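Local coordinates for putative exported protein (Bordetella parapertussis, PDB 3OCJ) that is of unknown function but carries a class I methyltransferase-like domain and so probably binds S-adenosylmethionine to methylate a substrate not yet identified, at residues 203-214 with 274-283. Residues are numbered along the deposited sequence; the frame is centred on the assembly and turned at random.
Sequences DARVTELYRRFW and TRAQLEEAGF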
# COMPACT_ATOMS: atom_id res chain seq x y z
N ASP A 203 5.61 -3.33 -16.76
CA ASP A 203 5.56 -1.87 -16.84
C ASP A 203 4.39 -1.37 -17.70
O ASP A 203 3.71 -0.41 -17.34
CB ASP A 203 6.87 -1.31 -17.42
CG ASP A 203 8.07 -1.53 -16.50
OD1 ASP A 203 7.89 -1.83 -15.30
OD2 ASP A 203 9.21 -1.39 -17.00
N ALA A 204 4.15 -2.03 -18.83
CA ALA A 204 3.07 -1.60 -19.71
C ALA A 204 1.70 -1.75 -19.06
O ALA A 204 0.82 -0.92 -19.27
CB ALA A 204 3.12 -2.32 -21.05
N ARG A 205 1.51 -2.81 -18.26
CA ARG A 205 0.22 -2.97 -17.58
C ARG A 205 -0.01 -1.83 -16.59
O ARG A 205 -1.13 -1.36 -16.43
CB ARG A 205 0.12 -4.33 -16.89
CG ARG A 205 0.00 -5.50 -17.87
CD ARG A 205 -0.13 -6.84 -17.15
NE ARG A 205 -0.29 -7.95 -18.08
CZ ARG A 205 -1.45 -8.38 -18.55
NH1 ARG A 205 -2.58 -7.80 -18.17
NH2 ARG A 205 -1.49 -9.40 -19.40
N VAL A 206 1.05 -1.38 -15.94
CA VAL A 206 0.94 -0.25 -15.02
C VAL A 206 0.68 1.07 -15.77
O VAL A 206 -0.17 1.85 -15.37
CB VAL A 206 2.16 -0.17 -14.08
CG1 VAL A 206 2.17 1.15 -13.30
CG2 VAL A 206 2.13 -1.34 -13.12
N THR A 207 1.36 1.27 -16.89
CA THR A 207 1.06 2.43 -17.73
C THR A 207 -0.42 2.45 -18.14
O THR A 207 -1.06 3.51 -18.12
CB THR A 207 1.98 2.47 -18.95
OG1 THR A 207 3.33 2.55 -18.48
CG2 THR A 207 1.68 3.69 -19.81
N GLU A 208 -0.96 1.28 -18.50
CA GLU A 208 -2.36 1.22 -18.89
C GLU A 208 -3.30 1.54 -17.74
O GLU A 208 -4.35 2.17 -17.94
CB GLU A 208 -2.68 -0.13 -19.55
CG GLU A 208 -2.06 -0.26 -20.93
CD GLU A 208 -2.31 0.98 -21.79
OE1 GLU A 208 -3.48 1.41 -21.88
OE2 GLU A 208 -1.34 1.54 -22.35
N LEU A 209 -2.93 1.13 -16.53
CA LEU A 209 -3.71 1.49 -15.35
C LEU A 209 -3.72 3.02 -15.20
O LEU A 209 -4.76 3.63 -14.98
CB LEU A 209 -3.13 0.83 -14.10
CG LEU A 209 -3.81 1.21 -12.79
CD1 LEU A 209 -5.17 0.57 -12.66
CD2 LEU A 209 -2.95 0.83 -11.60
N TYR A 210 -2.55 3.63 -15.35
CA TYR A 210 -2.46 5.09 -15.26
C TYR A 210 -3.31 5.77 -16.34
O TYR A 210 -3.91 6.81 -16.09
CB TYR A 210 -1.01 5.56 -15.37
CG TYR A 210 -0.10 5.15 -14.22
CD1 TYR A 210 -0.62 4.73 -12.99
CD2 TYR A 210 1.28 5.19 -14.38
CE1 TYR A 210 0.23 4.38 -11.95
CE2 TYR A 210 2.14 4.83 -13.35
CZ TYR A 210 1.61 4.43 -12.14
OH TYR A 210 2.45 4.08 -11.11
N ARG A 211 -3.36 5.17 -17.53
CA ARG A 211 -4.19 5.72 -18.59
C ARG A 211 -5.67 5.67 -18.23
O ARG A 211 -6.42 6.61 -18.51
CB ARG A 211 -3.95 5.00 -19.92
CG ARG A 211 -4.22 5.89 -21.11
CD ARG A 211 -4.05 5.15 -22.43
NE ARG A 211 -2.74 4.53 -22.58
CZ ARG A 211 -1.66 5.14 -23.07
NH1 ARG A 211 -1.73 6.41 -23.45
NH2 ARG A 211 -0.53 4.47 -23.18
N ARG A 212 -6.10 4.58 -17.59
CA ARG A 212 -7.49 4.50 -17.14
C ARG A 212 -7.77 5.54 -16.06
O ARG A 212 -8.83 6.16 -16.06
CB ARG A 212 -7.81 3.09 -16.65
CG ARG A 212 -7.84 2.10 -17.81
CD ARG A 212 -8.02 0.66 -17.38
NE ARG A 212 -8.02 -0.20 -18.56
CZ ARG A 212 -9.11 -0.57 -19.22
NH1 ARG A 212 -10.31 -0.16 -18.80
NH2 ARG A 212 -9.01 -1.34 -20.29
N PHE A 213 -6.81 5.77 -15.17
CA PHE A 213 -6.96 6.86 -14.20
C PHE A 213 -7.11 8.21 -14.91
O PHE A 213 -7.97 9.01 -14.58
CB PHE A 213 -5.75 6.92 -13.26
CG PHE A 213 -5.61 5.74 -12.33
CD1 PHE A 213 -6.68 4.91 -12.05
CD2 PHE A 213 -4.39 5.50 -11.71
CE1 PHE A 213 -6.51 3.83 -11.17
CE2 PHE A 213 -4.22 4.44 -10.83
CZ PHE A 213 -5.29 3.60 -10.56
N TRP A 214 -6.26 8.47 -15.90
CA TRP A 214 -6.32 9.73 -16.63
C TRP A 214 -7.68 9.89 -17.30
O TRP A 214 -8.30 10.96 -17.24
CB TRP A 214 -5.21 9.76 -17.67
CG TRP A 214 -5.02 11.07 -18.37
CD1 TRP A 214 -4.11 12.04 -18.07
CD2 TRP A 214 -5.77 11.56 -19.50
NE1 TRP A 214 -4.23 13.10 -18.95
CE2 TRP A 214 -5.24 12.83 -19.84
CE3 TRP A 214 -6.83 11.05 -20.27
CZ2 TRP A 214 -5.74 13.59 -20.90
CZ3 TRP A 214 -7.32 11.81 -21.32
CH2 TRP A 214 -6.77 13.06 -21.62
N THR A 274 8.53 5.92 -13.20
CA THR A 274 7.16 6.32 -12.90
C THR A 274 6.77 7.56 -13.70
O THR A 274 5.66 7.64 -14.24
CB THR A 274 6.98 6.52 -11.39
OG1 THR A 274 7.15 5.25 -10.74
CG2 THR A 274 5.60 7.08 -11.06
N ARG A 275 7.68 8.54 -13.78
CA ARG A 275 7.43 9.72 -14.59
C ARG A 275 7.14 9.36 -16.05
O ARG A 275 6.19 9.88 -16.63
CB ARG A 275 8.62 10.68 -14.53
CG ARG A 275 8.53 11.79 -15.57
CD ARG A 275 9.67 12.79 -15.44
NE ARG A 275 9.60 13.54 -14.19
CZ ARG A 275 8.81 14.59 -14.00
NH1 ARG A 275 8.03 15.03 -14.98
NH2 ARG A 275 8.81 15.22 -12.83
N ALA A 276 7.96 8.48 -16.61
CA ALA A 276 7.75 8.05 -18.00
C ALA A 276 6.37 7.42 -18.19
O ALA A 276 5.68 7.70 -19.18
CB ALA A 276 8.86 7.09 -18.42
N GLN A 277 5.97 6.57 -17.25
CA GLN A 277 4.65 5.93 -17.37
C GLN A 277 3.53 6.97 -17.28
O GLN A 277 2.58 6.94 -18.06
CB GLN A 277 4.48 4.88 -16.28
CG GLN A 277 5.46 3.72 -16.37
CD GLN A 277 5.38 2.82 -15.17
OE1 GLN A 277 5.56 3.26 -14.04
NE2 GLN A 277 5.07 1.54 -15.40
N LEU A 278 3.64 7.88 -16.32
CA LEU A 278 2.58 8.85 -16.11
C LEU A 278 2.47 9.82 -17.29
O LEU A 278 1.37 10.20 -17.69
CB LEU A 278 2.77 9.61 -14.79
CG LEU A 278 2.49 8.80 -13.52
CD1 LEU A 278 3.07 9.53 -12.32
CD2 LEU A 278 0.99 8.57 -13.34
N GLU A 279 3.62 10.23 -17.83
CA GLU A 279 3.62 11.12 -18.99
C GLU A 279 3.03 10.42 -20.22
O GLU A 279 2.26 11.03 -20.97
CB GLU A 279 5.03 11.67 -19.25
CG GLU A 279 5.43 12.69 -18.18
CD GLU A 279 6.83 13.26 -18.34
OE1 GLU A 279 7.62 12.73 -19.14
OE2 GLU A 279 7.12 14.24 -17.63
N GLU A 280 3.37 9.15 -20.42
CA GLU A 280 2.79 8.39 -21.52
C GLU A 280 1.26 8.33 -21.38
O GLU A 280 0.54 8.43 -22.38
CB GLU A 280 3.38 6.97 -21.59
CG GLU A 280 2.63 6.01 -22.51
CD GLU A 280 2.53 6.49 -23.95
OE1 GLU A 280 3.40 7.28 -24.39
OE2 GLU A 280 1.58 6.06 -24.64
N ALA A 281 0.79 8.17 -20.15
CA ALA A 281 -0.64 8.15 -19.86
C ALA A 281 -1.34 9.50 -20.01
O ALA A 281 -2.57 9.55 -19.95
CB ALA A 281 -0.88 7.58 -18.48
N GLY A 282 -0.58 10.58 -20.17
CA GLY A 282 -1.15 11.89 -20.43
C GLY A 282 -1.03 12.93 -19.32
O GLY A 282 -1.52 14.06 -19.45
N PHE A 283 -0.38 12.54 -18.22
CA PHE A 283 -0.22 13.44 -17.09
C PHE A 283 0.90 14.46 -17.28
O PHE A 283 1.87 14.22 -17.99
CB PHE A 283 0.01 12.65 -15.79
CG PHE A 283 -1.21 11.91 -15.34
CD1 PHE A 283 -2.22 12.58 -14.65
CD2 PHE A 283 -1.36 10.56 -15.60
CE1 PHE A 283 -3.35 11.90 -14.23
CE2 PHE A 283 -2.49 9.87 -15.18
CZ PHE A 283 -3.49 10.54 -14.50
O HOH W 1 5.06 3.50 -11.40
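Gln-277 is the knob of this helix pair, lodged among Asp-203, Val-206, Thr-207 and Tyr-210 where the short axes approach to 8.5 Å and cross at -47°. The extended Gln-277 chain carries NE2 to Asp-203 O (3.1 Å), a carbonyl already taken by Thr-207 N, while a water joins Gln-277 OE1, Thr-274 OG1 and Tyr-210 OH; that hydroxyl also bonds Asn-197. Arg-211 grips Glu-208 side-on through NE and NH2, and Arg-211 NH2 reaches the anti lone pair of Glu-280 OE2 (3.0 Å, 165° at the hydrogen).

Apolar packing fills the middle: Leu-278 CD2 makes a CH-pi contact 3.8 Å from the Tyr-210 ring centroid, and Ala-281 CB lies 3.7 Å from Tyr-210 CB.

After the Schellman motif at Gly-282, Phe-283 meets Trp-214 of helix 203-214. Trp-214 directs its five-membered-ring edge at the face of Phe-283, T-shaped with planes at 82°; Trp-214 NE1 makes a weak bond to Gly-282 O (2.9 Å).

Leu-278 and Phe-283 also touch Leu-223 of the central sheet. Both the carbonyl and the amide nitrogen of buried Gln-277 thus have a polar partner, and the interface between these two helices of the Rossmann-like fold is mixed, its apolar packing flanked by polar contacts and a charged network.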